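Local coordinates for 177aa long conserved hypothetical protein (ST1454) (Sulfolobus tokodaii, PDB 1WOZ) that probably transfers the adenosyl group of ATP to cob(I)alamin, as a PduO-type corrinoid adenosyltransferase built as a helical bundle, at residues 136-139 with 140-144. Sequence-based numbering, arbitrary orientation.
Sequences PEIN and RMIIV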
loop_
_atom_site.group_PDB
_atom_site.type_symbol
_atom_site.label_atom_id
_atom_site.label_comp_id
_atom_site.label_asym_id
_atom_site.label_seq_id
_atom_site.Cartn_x
_atom_site.Cartn_y
_atom_site.Cartn_z
ATOM N N PRO A 136 -9.742 -23.927 -8.117
ATOM C CA PRO A 136 -9.249 -24.358 -9.432
ATOM C C PRO A 136 -10.087 -23.922 -10.643
ATOM O O PRO A 136 -9.653 -24.058 -11.779
ATOM C CB PRO A 136 -9.191 -25.879 -9.292
ATOM C CG PRO A 136 -8.818 -26.059 -7.857
ATOM C CD PRO A 136 -9.724 -25.047 -7.157
ATOM N N GLU A 137 -11.281 -23.403 -10.404
ATOM C CA GLU A 137 -12.146 -22.973 -11.494
ATOM C C GLU A 137 -11.790 -21.577 -12.014
ATOM O O GLU A 137 -12.315 -21.140 -13.032
ATOM C CB GLU A 137 -13.606 -22.975 -11.035
ATOM C CG GLU A 137 -13.904 -23.944 -9.900
ATOM C CD GLU A 137 -13.132 -23.608 -8.628
ATOM O OE1 GLU A 137 -13.203 -22.445 -8.180
ATOM O OE2 GLU A 137 -12.457 -24.505 -8.081
ATOM N N ILE A 138 -10.911 -20.867 -11.325
ATOM C CA ILE A 138 -10.559 -19.531 -11.783
ATOM C C ILE A 138 -9.984 -19.560 -13.199
ATOM O O ILE A 138 -9.183 -20.427 -13.546
ATOM C CB ILE A 138 -9.559 -18.845 -10.812
ATOM C CG1 ILE A 138 -8.820 -17.716 -11.531
ATOM C CG2 ILE A 138 -8.586 -19.867 -10.243
ATOM C CD1 ILE A 138 -7.686 -17.140 -10.752
ATOM N N ASN A 139 -10.426 -18.613 -14.020
ATOM C CA ASN A 139 -9.964 -18.482 -15.396
ATOM C C ASN A 139 -8.466 -18.131 -15.395
ATOM O O ASN A 139 -8.066 -17.081 -14.901
ATOM C CB ASN A 139 -10.785 -17.384 -16.090
ATOM C CG ASN A 139 -10.347 -17.122 -17.525
ATOM O OD1 ASN A 139 -9.414 -17.741 -18.043
ATOM N ND2 ASN A 139 -11.020 -16.185 -18.168
ATOM N N ARG A 140 -7.649 -19.025 -15.949
ATOM C CA ARG A 140 -6.195 -18.850 -16.017
ATOM C C ARG A 140 -5.760 -17.557 -16.727
ATOM O O ARG A 140 -4.693 -17.004 -16.439
ATOM C CB ARG A 140 -5.587 -20.072 -16.726
ATOM C CG ARG A 140 -4.064 -20.066 -16.897
ATOM C CD ARG A 140 -3.332 -20.205 -15.557
ATOM N NE ARG A 140 -1.873 -20.293 -15.696
ATOM C CZ ARG A 140 -1.224 -21.287 -16.306
ATOM N NH1 ARG A 140 -1.901 -22.295 -16.846
ATOM N NH2 ARG A 140 0.107 -21.281 -16.363
HETATM N N MSE A 141 -6.584 -17.070 -17.649
HETATM C CA MSE A 141 -6.258 -15.856 -18.381
HETATM C C MSE A 141 -6.177 -14.632 -17.456
HETATM O O MSE A 141 -5.591 -13.605 -17.802
HETATM C CB MSE A 141 -7.284 -15.602 -19.486
HETATM C CG MSE A 141 -6.760 -14.712 -20.611
HETATM SE SE MSE A 141 -5.197 -15.488 -21.600
HETATM C CE MSE A 141 -5.305 -17.284 -21.015
ATOM N N ILE A 142 -6.777 -14.748 -16.288
ATOM C CA ILE A 142 -6.767 -13.660 -15.316
ATOM C C ILE A 142 -5.354 -13.459 -14.782
ATOM O O ILE A 142 -4.883 -12.324 -14.646
ATOM C CB ILE A 142 -7.726 -13.979 -14.169
ATOM C CG1 ILE A 142 -9.167 -13.828 -14.685
ATOM C CG2 ILE A 142 -7.480 -13.047 -12.964
ATOM C CD1 ILE A 142 -10.209 -14.273 -13.675
ATOM N N ILE A 143 -4.673 -14.564 -14.487
ATOM C CA ILE A 143 -3.308 -14.472 -13.986
ATOM C C ILE A 143 -2.415 -13.917 -15.102
ATOM O O ILE A 143 -1.531 -13.082 -14.853
ATOM C CB ILE A 143 -2.812 -15.845 -13.501
ATOM C CG1 ILE A 143 -3.715 -16.318 -12.347
ATOM C CG2 ILE A 143 -1.374 -15.745 -13.034
ATOM C CD1 ILE A 143 -3.347 -17.681 -11.737
ATOM N N VAL A 144 -2.662 -14.346 -16.337
ATOM C CA VAL A 144 -1.880 -13.823 -17.455
ATOM C C VAL A 144 -2.086 -12.311 -17.601
ATOM O O VAL A 144 -1.116 -11.556 -17.823
ATOM C CB VAL A 144 -2.255 -14.493 -18.786
ATOM C CG1 VAL A 144 -1.357 -13.960 -19.908
ATOM C CG2 VAL A 144 -2.097 -16.018 -18.642
#
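Asn139 OD1 accepts a hydrogen bond from Met141 N at 2.9 Å, the N-cap bond that starts helix 140-163 straight after the short loop from helix 109-134. The N-H...O angle is 156°, but the donor stands above the amide plane, 55° out of it. With CG anti to the backbone N (chi1 178°) and the amide turned by a chi2 near zero, OD1 faces the open first turn, with Met141 CB lying 3.3 Å from OD1. The main chain of Asn139 adds a second grip: its carbonyl O receives Ile142 N at 3.0 Å, so one residue occupies two N-H groups of the first turn, once with its side chain and once with its backbone. The far end of the amide is held too, since ND2 donates to Ile77 O and to Asp67 OD2; the cap thereby ties helix 48-69 and the loop that follows it to this helix start, and its amide is kept from flipping. Without the amide, as with an alanine here, Met141 N would probably lose its capping acceptor, and Ile77 O and Asp67 OD2 the N-H donors of ND2, allowing the helix start to fray. Beside this polar cap lies an apolar patch. Ile138, the residue before the cap, sets CG1 4.3 Å from Ile142 CD1, while its own CD1 reaches Ile143 CG1 at 4.4 Å, a hydrophobic staple. Leu68 and Phe27 touch both Ile138 and Ile142, and Thr132 meets Ile138 and Ile143, so Ile138 packs between helices 23-44, 48-69 and 109-134 at the edge of the bundle. Ile142 CG1 lies beside its own backbone N, and its CD1 comes to rest 4.0 Å from Asn139 CB.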